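Long-range contacts in fatty acid-binding protein TM_1468 (PDB 1VPV), which binds long-chain fatty acids such as palmitate and may take part in lipid transport or fatty acid metabolism: residues A[94-98]-A[123-127]; A[171-176]-A[288-293]. All blocks are in the same frame, centred on the assembly; numbering follows the deposited sequence.

Contact 1 (A[94-98]-A[123-127]); sequences DYDVV and IPVYV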
ATOM      1  N   ASP A  94      11.513  16.875  18.148  1.00 20.18           N
ATOM      2  CA  ASP A  94      11.665  18.232  17.545  1.00 22.93           C
ATOM      3  C   ASP A  94      11.174  18.346  16.087  1.00 20.03           C
ATOM      4  O   ASP A  94      11.554  19.241  15.360  1.00 18.82           O
ATOM      5  CB  ASP A  94      13.123  18.773  17.704  1.00 22.51           C
ATOM      6  CG  ASP A  94      13.226  20.290  17.553  1.00 24.68           C
ATOM      7  OD1 ASP A  94      12.385  21.016  18.114  1.00 37.89           O
ATOM      8  OD2 ASP A  94      14.177  20.773  16.895  1.00 31.26           O
ATOM      9  N   TYR A  95      10.320  17.445  15.653  1.00 21.12           N
ATOM     10  CA  TYR A  95       9.600  17.693  14.400  1.00 20.79           C
ATOM     11  C   TYR A  95       8.616  18.857  14.594  1.00 18.95           C
ATOM     12  O   TYR A  95       8.160  19.111  15.696  1.00 15.96           O
ATOM     13  CB  TYR A  95       8.933  16.435  13.916  1.00 18.67           C
ATOM     14  CG  TYR A  95       9.908  15.422  13.335  1.00 21.27           C
ATOM     15  CD1 TYR A  95      10.348  15.533  11.998  1.00 26.36           C
ATOM     16  CD2 TYR A  95      10.392  14.360  14.098  1.00 22.04           C
ATOM     17  CE1 TYR A  95      11.232  14.602  11.436  1.00 21.06           C
ATOM     18  CE2 TYR A  95      11.283  13.408  13.541  1.00 18.78           C
ATOM     19  CZ  TYR A  95      11.689  13.541  12.218  1.00 21.81           C
ATOM     20  OH  TYR A  95      12.543  12.630  11.672  1.00 22.43           O
ATOM     21  N   ASP A  96       8.384  19.622  13.532  1.00 20.58           N
ATOM     22  CA  ASP A  96       7.420  20.735  13.587  1.00 19.22           C
ATOM     23  C   ASP A  96       6.061  20.304  13.083  1.00 15.28           C
ATOM     24  O   ASP A  96       5.082  20.864  13.505  1.00 15.08           O
ATOM     25  CB  ASP A  96       7.881  21.948  12.788  1.00 18.96           C
ATOM     26  CG  ASP A  96       9.310  22.346  13.089  1.00 20.43           C
ATOM     27  OD1 ASP A  96       9.602  22.832  14.204  1.00 21.82           O
ATOM     28  OD2 ASP A  96      10.141  22.167  12.178  1.00 21.93           O
ATOM     29  N   VAL A  97       6.013  19.300  12.212  1.00 14.21           N
ATOM     30  CA  VAL A  97       4.777  18.872  11.538  1.00 16.18           C
ATOM     31  C   VAL A  97       4.828  17.344  11.300  1.00 17.93           C
ATOM     32  O   VAL A  97       5.893  16.786  11.007  1.00 14.68           O
ATOM     33  CB  VAL A  97       4.600  19.574  10.156  1.00 17.79           C
ATOM     34  CG1 VAL A  97       3.360  19.055   9.422  1.00 19.44           C
ATOM     35  CG2 VAL A  97       4.505  21.076  10.284  1.00 20.85           C
ATOM     36  N   VAL A  98       3.686  16.669  11.463  1.00 19.84           N
ATOM     37  CA  VAL A  98       3.557  15.269  11.048  1.00 20.05           C
ATOM     38  C   VAL A  98       2.590  15.192   9.872  1.00 19.45           C
ATOM     39  O   VAL A  98       1.495  15.754   9.919  1.00 18.30           O
ATOM     40  CB  VAL A  98       2.999  14.378  12.138  1.00 19.71           C
ATOM     41  CG1 VAL A  98       3.014  12.944  11.661  1.00 22.88           C
ATOM     42  CG2 VAL A  98       3.796  14.514  13.418  1.00 20.66           C
ATOM     43  N   ILE A 123       1.003  19.220  18.226  1.00 25.51           N
ATOM     44  CA  ILE A 123       1.850  19.281  17.053  1.00 24.20           C
ATOM     45  C   ILE A 123       0.963  19.157  15.813  1.00 21.97           C
ATOM     46  O   ILE A 123       0.150  18.244  15.741  1.00 25.26           O
ATOM     47  CB  ILE A 123       2.963  18.171  17.120  1.00 24.14           C
ATOM     48  CG1 ILE A 123       3.812  18.161  15.848  1.00 24.62           C
ATOM     49  CG2 ILE A 123       2.362  16.743  17.365  1.00 22.93           C
ATOM     50  CD1 ILE A 123       4.982  17.168  15.902  1.00 24.39           C
ATOM     51  N   PRO A 124       1.103  20.070  14.839  1.00 19.31           N
ATOM     52  CA  PRO A 124       0.159  20.028  13.725  1.00 18.29           C
ATOM     53  C   PRO A 124       0.308  18.714  12.964  1.00 19.35           C
ATOM     54  O   PRO A 124       1.410  18.310  12.644  1.00 22.92           O
ATOM     55  CB  PRO A 124       0.555  21.215  12.861  1.00 18.64           C
ATOM     56  CG  PRO A 124       1.607  21.951  13.563  1.00 14.44           C
ATOM     57  CD  PRO A 124       2.107  21.139  14.692  1.00 19.61           C
ATOM     58  N   VAL A 125      -0.793  18.008  12.764  1.00 20.55           N
ATOM     59  CA  VAL A 125      -0.775  16.719  12.086  1.00 19.04           C
ATOM     60  C   VAL A 125      -1.742  16.829  10.951  1.00 19.17           C
ATOM     61  O   VAL A 125      -2.896  17.158  11.151  1.00 22.17           O
ATOM     62  CB  VAL A 125      -1.226  15.594  13.017  1.00 19.24           C
ATOM     63  CG1 VAL A 125      -1.352  14.267  12.258  1.00 22.48           C
ATOM     64  CG2 VAL A 125      -0.265  15.459  14.214  1.00 21.31           C
ATOM     65  N   TYR A 126      -1.267  16.582   9.747  1.00 21.31           N
ATOM     66  CA  TYR A 126      -2.112  16.603   8.569  1.00 20.77           C
ATOM     67  C   TYR A 126      -2.322  15.180   8.082  1.00 20.83           C
ATOM     68  O   TYR A 126      -1.368  14.479   7.795  1.00 23.36           O
ATOM     69  CB  TYR A 126      -1.443  17.437   7.509  1.00 20.66           C
ATOM     70  CG  TYR A 126      -1.357  18.884   7.892  1.00 22.29           C
ATOM     71  CD1 TYR A 126      -2.366  19.774   7.558  1.00 23.83           C
ATOM     72  CD2 TYR A 126      -0.250  19.379   8.567  1.00 21.56           C
ATOM     73  CE1 TYR A 126      -2.276  21.121   7.898  1.00 26.28           C
ATOM     74  CE2 TYR A 126      -0.154  20.711   8.907  1.00 20.11           C
ATOM     75  CZ  TYR A 126      -1.170  21.575   8.578  1.00 23.24           C
ATOM     76  OH  TYR A 126      -1.084  22.903   8.943  1.00 26.86           O
ATOM     77  N   VAL A 127      -3.573  14.752   8.005  1.00 20.44           N
ATOM     78  CA  VAL A 127      -3.872  13.387   7.660  1.00 20.06           C
ATOM     79  C   VAL A 127      -4.476  13.312   6.282  1.00 19.22           C
ATOM     80  O   VAL A 127      -5.484  13.927   6.036  1.00 15.75           O
ATOM     81  CB  VAL A 127      -4.867  12.751   8.633  1.00 20.84           C
ATOM     82  CG1 VAL A 127      -4.906  11.214   8.387  1.00 22.98           C
ATOM     83  CG2 VAL A 127      -4.490  13.050  10.070  1.00 14.28           C
TER
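Ile-123 leads into the strand with its side chain directed at 94-98. Its fully extended chain carries CD1 to 3.8 Å from Val-98 CG2 and to 3.7 Å from the carbonyl O of Tyr-95, so the t,t rotamer of this beta-branched residue extends its apolar tip along the loop that leads into strand 97-102. Pro-124 has no amide hydrogen to donate, which suits a position just before the strand pairing starts; its CD lies 3.2 Å from Asp-96 O, while its own O accepts a hydrogen bond from Val-98 N (3.0 Å). Val-125 is the parallel bridge partner of Val-98, with CA atoms 4.7 Å apart. Both beta-branched side chains fall on the same face of the sheet, Val-98 CB 4.0 Å from Val-125 CG2, and helix 80-92 packs there through Tyr-87 and Tyr-90. Tyr-126 N then returns a 2.9 Å hydrogen bond to Val-98 O, so Val-98 bonds to the residues before and after its partner, as parallel pairing requires. The edge of the Tyr-126 ring meets Val-97, CD2 to CG1 3.7 Å, beside Ile-154 of helix 154-166. Val-127 turns away from 94-98 to meet helix 110-118. Strand 97-102, that helix and strand 125-129 form a beta-alpha-beta unit, and this contact is the beginning of its parallel strand pair.

Contact 2 (A[171-176]-A[288-293]); sequences KAIFYV and TVGFGI. With PLM (palmitic acid), chain D.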
ATOM      1  N   LYS A 171      -1.797   4.463  -8.803  1.00 21.73           N
ATOM      2  CA  LYS A 171      -2.666   3.319  -9.061  1.00 22.08           C
ATOM      3  C   LYS A 171      -2.208   2.108  -8.277  1.00 21.78           C
ATOM      4  O   LYS A 171      -1.018   1.954  -7.973  1.00 20.80           O
ATOM      5  CB  LYS A 171      -2.630   2.995 -10.553  1.00 23.15           C
ATOM      6  CG  LYS A 171      -2.922   4.210 -11.418  1.00 21.85           C
ATOM      7  CD  LYS A 171      -2.941   3.835 -12.838  1.00 26.75           C
ATOM      8  CE  LYS A 171      -3.262   5.028 -13.693  1.00 29.68           C
ATOM      9  NZ  LYS A 171      -4.658   5.470 -13.420  1.00 29.45           N
ATOM     10  N   ALA A 172      -3.171   1.270  -7.915  1.00 21.24           N
ATOM     11  CA  ALA A 172      -2.902  -0.034  -7.282  1.00 19.31           C
ATOM     12  C   ALA A 172      -3.645  -1.112  -8.080  1.00 20.44           C
ATOM     13  O   ALA A 172      -4.877  -1.043  -8.244  1.00 21.70           O
ATOM     14  CB  ALA A 172      -3.352  -0.018  -5.852  1.00 18.99           C
ATOM     15  N   ILE A 173      -2.877  -2.059  -8.617  1.00 21.69           N
ATOM     16  CA  ILE A 173      -3.350  -3.082  -9.565  1.00 21.85           C
ATOM     17  C   ILE A 173      -2.667  -4.420  -9.189  1.00 23.13           C
ATOM     18  O   ILE A 173      -1.444  -4.480  -9.031  1.00 22.47           O
ATOM     19  CB  ILE A 173      -3.004  -2.669 -11.010  1.00 23.46           C
ATOM     20  CG1 ILE A 173      -3.678  -1.319 -11.346  1.00 24.33           C
ATOM     21  CG2 ILE A 173      -3.413  -3.750 -12.015  1.00 24.52           C
ATOM     22  CD1 ILE A 173      -3.293  -0.722 -12.689  1.00 25.17           C
ATOM     23  N   PHE A 174      -3.442  -5.488  -9.023  1.00 22.70           N
ATOM     24  CA  PHE A 174      -2.872  -6.748  -8.489  1.00 22.71           C
ATOM     25  C   PHE A 174      -3.737  -7.950  -8.833  1.00 21.31           C
ATOM     26  O   PHE A 174      -4.896  -7.800  -9.269  1.00 20.87           O
ATOM     27  CB  PHE A 174      -2.653  -6.656  -6.949  1.00 23.26           C
ATOM     28  CG  PHE A 174      -3.929  -6.566  -6.132  1.00 18.55           C
ATOM     29  CD1 PHE A 174      -4.695  -5.387  -6.109  1.00 23.39           C
ATOM     30  CD2 PHE A 174      -4.355  -7.647  -5.367  1.00 19.20           C
ATOM     31  CE1 PHE A 174      -5.881  -5.280  -5.314  1.00 18.02           C
ATOM     32  CE2 PHE A 174      -5.502  -7.569  -4.585  1.00 17.36           C
ATOM     33  CZ  PHE A 174      -6.288  -6.373  -4.564  1.00 20.35           C
ATOM     34  N   TYR A 175      -3.160  -9.139  -8.667  1.00 21.28           N
ATOM     35  CA  TYR A 175      -3.924 -10.391  -8.820  1.00 18.30           C
ATOM     36  C   TYR A 175      -3.660 -11.326  -7.687  1.00 19.73           C
ATOM     37  O   TYR A 175      -2.541 -11.380  -7.154  1.00 21.15           O
ATOM     38  CB  TYR A 175      -3.663 -11.088 -10.143  1.00 18.54           C
ATOM     39  CG  TYR A 175      -2.288 -11.747 -10.362  1.00 19.30           C
ATOM     40  CD1 TYR A 175      -1.942 -12.949  -9.732  1.00 27.78           C
ATOM     41  CD2 TYR A 175      -1.378 -11.215 -11.260  1.00 25.83           C
ATOM     42  CE1 TYR A 175      -0.731 -13.547  -9.936  1.00 23.17           C
ATOM     43  CE2 TYR A 175      -0.141 -11.831 -11.492  1.00 21.72           C
ATOM     44  CZ  TYR A 175       0.153 -12.990 -10.841  1.00 22.37           C
ATOM     45  OH  TYR A 175       1.344 -13.592 -11.072  1.00 26.40           O
ATOM     46  N   VAL A 176      -4.711 -12.057  -7.321  1.00 21.16           N
ATOM     47  CA  VAL A 176      -4.654 -13.096  -6.316  1.00 21.18           C
ATOM     48  C   VAL A 176      -4.961 -14.422  -7.002  1.00 23.05           C
ATOM     49  O   VAL A 176      -5.529 -14.445  -8.096  1.00 25.03           O
ATOM     50  CB  VAL A 176      -5.678 -12.827  -5.177  1.00 18.57           C
ATOM     51  CG1 VAL A 176      -5.351 -11.522  -4.468  1.00 20.25           C
ATOM     52  CG2 VAL A 176      -7.102 -12.824  -5.707  1.00 20.35           C
ATOM     53  N   THR A 288       0.082 -13.654  -3.952  1.00 22.03           N
ATOM     54  CA  THR A 288      -0.375 -12.425  -4.595  1.00 21.81           C
ATOM     55  C   THR A 288       0.761 -11.575  -5.209  1.00 22.74           C
ATOM     56  O   THR A 288       1.851 -11.491  -4.659  1.00 23.13           O
ATOM     57  CB  THR A 288      -1.177 -11.593  -3.581  1.00 22.55           C
ATOM     58  OG1 THR A 288      -2.343 -12.341  -3.177  1.00 23.84           O
ATOM     59  CG2 THR A 288      -1.604 -10.198  -4.160  1.00 23.52           C
ATOM     60  N   VAL A 289       0.480 -10.951  -6.353  1.00 20.46           N
ATOM     61  CA  VAL A 289       1.448 -10.132  -7.078  1.00 22.15           C
ATOM     62  C   VAL A 289       0.763  -8.866  -7.622  1.00 21.20           C
ATOM     63  O   VAL A 289      -0.347  -8.913  -8.170  1.00 21.64           O
ATOM     64  CB  VAL A 289       2.094 -10.954  -8.246  1.00 22.94           C
ATOM     65  CG1 VAL A 289       2.726 -10.064  -9.307  1.00 25.37           C
ATOM     66  CG2 VAL A 289       3.113 -11.878  -7.701  1.00 26.47           C
ATOM     67  N   GLY A 290       1.412  -7.724  -7.470  1.00 20.57           N
ATOM     68  CA  GLY A 290       0.804  -6.506  -7.950  1.00 22.07           C
ATOM     69  C   GLY A 290       1.811  -5.411  -8.126  1.00 23.38           C
ATOM     70  O   GLY A 290       3.016  -5.609  -7.867  1.00 23.83           O
ATOM     71  N   PHE A 291       1.334  -4.246  -8.567  1.00 21.64           N
ATOM     72  CA  PHE A 291       2.162  -3.074  -8.471  1.00 21.30           C
ATOM     73  C   PHE A 291       1.419  -1.819  -8.106  1.00 22.30           C
ATOM     74  O   PHE A 291       0.233  -1.669  -8.419  1.00 21.13           O
ATOM     75  CB  PHE A 291       3.047  -2.879  -9.710  1.00 22.58           C
ATOM     76  CG  PHE A 291       2.369  -3.066 -11.051  1.00 22.24           C
ATOM     77  CD1 PHE A 291       1.041  -2.774 -11.269  1.00 21.21           C
ATOM     78  CD2 PHE A 291       3.133  -3.449 -12.137  1.00 21.91           C
ATOM     79  CE1 PHE A 291       0.489  -2.945 -12.521  1.00 24.31           C
ATOM     80  CE2 PHE A 291       2.570  -3.626 -13.386  1.00 19.73           C
ATOM     81  CZ  PHE A 291       1.264  -3.368 -13.583  1.00 18.88           C
ATOM     82  N   GLY A 292       2.128  -0.942  -7.385  1.00 22.45           N
ATOM     83  CA  GLY A 292       1.732   0.446  -7.200  1.00 19.51           C
ATOM     84  C   GLY A 292       2.448   1.201  -8.292  1.00 20.16           C
ATOM     85  O   GLY A 292       3.651   1.031  -8.458  1.00 20.05           O
ATOM     86  N   ILE A 293       1.717   2.024  -9.037  1.00 18.75           N
ATOM     87  CA  ILE A 293       2.260   2.758 -10.148  1.00 20.41           C
ATOM     88  C   ILE A 293       2.081   4.258  -9.931  1.00 21.89           C
ATOM     89  O   ILE A 293       1.007   4.687  -9.521  1.00 21.82           O
ATOM     90  CB  ILE A 293       1.512   2.396 -11.466  1.00 21.47           C
ATOM     91  CG1 ILE A 293       1.619   0.897 -11.793  1.00 25.70           C
ATOM     92  CG2 ILE A 293       1.984   3.243 -12.596  1.00 21.07           C
ATOM     93  CD1 ILE A 293       2.913   0.449 -12.315  1.00 29.31           C
TER
HETATM   94  C1  PLM D 501      -8.025  -2.911   9.039  1.00 34.58           C
HETATM   95  O1  PLM D 501      -8.428  -1.768   9.406  1.00 33.10           O
HETATM   96  O2  PLM D 501      -8.317  -3.964   9.691  1.00 29.42           O
HETATM   97  C2  PLM D 501      -7.154  -2.989   7.806  1.00 28.71           C
HETATM   98  C3  PLM D 501      -7.943  -3.464   6.603  1.00 19.59           C
HETATM   99  C4  PLM D 501      -7.011  -3.670   5.416  1.00 17.20           C
HETATM  100  C5  PLM D 501      -7.816  -4.218   4.242  1.00 17.40           C
HETATM  101  C6  PLM D 501      -6.961  -4.457   3.024  1.00 19.64           C
HETATM  102  C7  PLM D 501      -7.767  -4.939   1.828  1.00 20.02           C
HETATM  103  C8  PLM D 501      -6.860  -5.554   0.766  1.00 18.58           C
HETATM  104  C9  PLM D 501      -6.100  -4.494  -0.000  1.00 18.97           C
HETATM  105  CA  PLM D 501      -5.132  -5.096  -1.000  1.00 21.27           C
HETATM  106  CB  PLM D 501      -4.504  -4.008  -1.858  1.00 15.01           C
HETATM  107  CC  PLM D 501      -3.327  -4.572  -2.648  1.00 18.39           C
HETATM  108  CD  PLM D 501      -2.760  -3.554  -3.660  1.00 20.79           C
HETATM  109  CE  PLM D 501      -1.460  -4.026  -4.287  1.00 21.45           C
HETATM  110  CF  PLM D 501      -0.989  -3.120  -5.414  1.00 28.46           C
HETATM  111  CG  PLM D 501      -0.205  -1.906  -4.908  1.00 28.46           C
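Part of the floor of the fatty acid pocket is an antiparallel strand pair, 171-176 with 288-293, on which the tail of palmitate ends. Its terminal CG lies 3.5 Å from both Gly-292 N and Phe-291 O and 3.8 Å from Ala-172 CB, while PLM CC sits over one face of the Phe-174 ring. Ala-172, Gly-292 and that ring offer the hydrocarbon tail a small, apolar surface. Glycine suits position 290 because a CB there would clash with Phe-174 CB and Ile-173 O; without one, Gly-290 CA and Phe-174 CA approach to 3.7 Å. Three hydrogen-bonded pairs hold the strands together: Lys-171 with Ile-293 (N to O 2.9 Å each way), Ile-173 with Phe-291 (Ile-173 N to Phe-291 O 3.1 Å, Phe-291 N to Ile-173 O 2.8 Å) and Tyr-175 with Val-289 (Tyr-175 N to Val-289 O 2.9 Å, Val-289 N to Tyr-175 O 3.2 Å). Their larger side chains share the other face, where Val-289 CB makes a CH-pi contact 4.2 Å from the Tyr-175 ring centroid and Ile-173 CB meets Phe-291 CE1 at 3.8 Å. Helices 220-232 and 252-263 cover that face, and strands 201-208 and 241-248 flank the pair within its six-stranded mixed sheet.

How the contacts relate
Contacts 1 and 2 lie on opposite sides of the chain's centre, their own centres 31 Å apart and their nearest atoms about 18 Å apart, so neither touches the other. They belong to different sheets: 94-98 and 123-127 pair in parallel in the first, 171-176 and 288-293 antiparallel in the second. Both segments of contact 1 come earlier in the sequence than either segment of contact 2, which joins a mid-chain strand to one near the C-terminus, 112 residues on at the closest ends. Palmitate relates to them unequally. Its tail rests against contact 2, whereas its carboxylate is hydrogen-bonded to Thr-75 and Ser-108, away from both; Ser-108 lies in the connection between the two strands of contact 1.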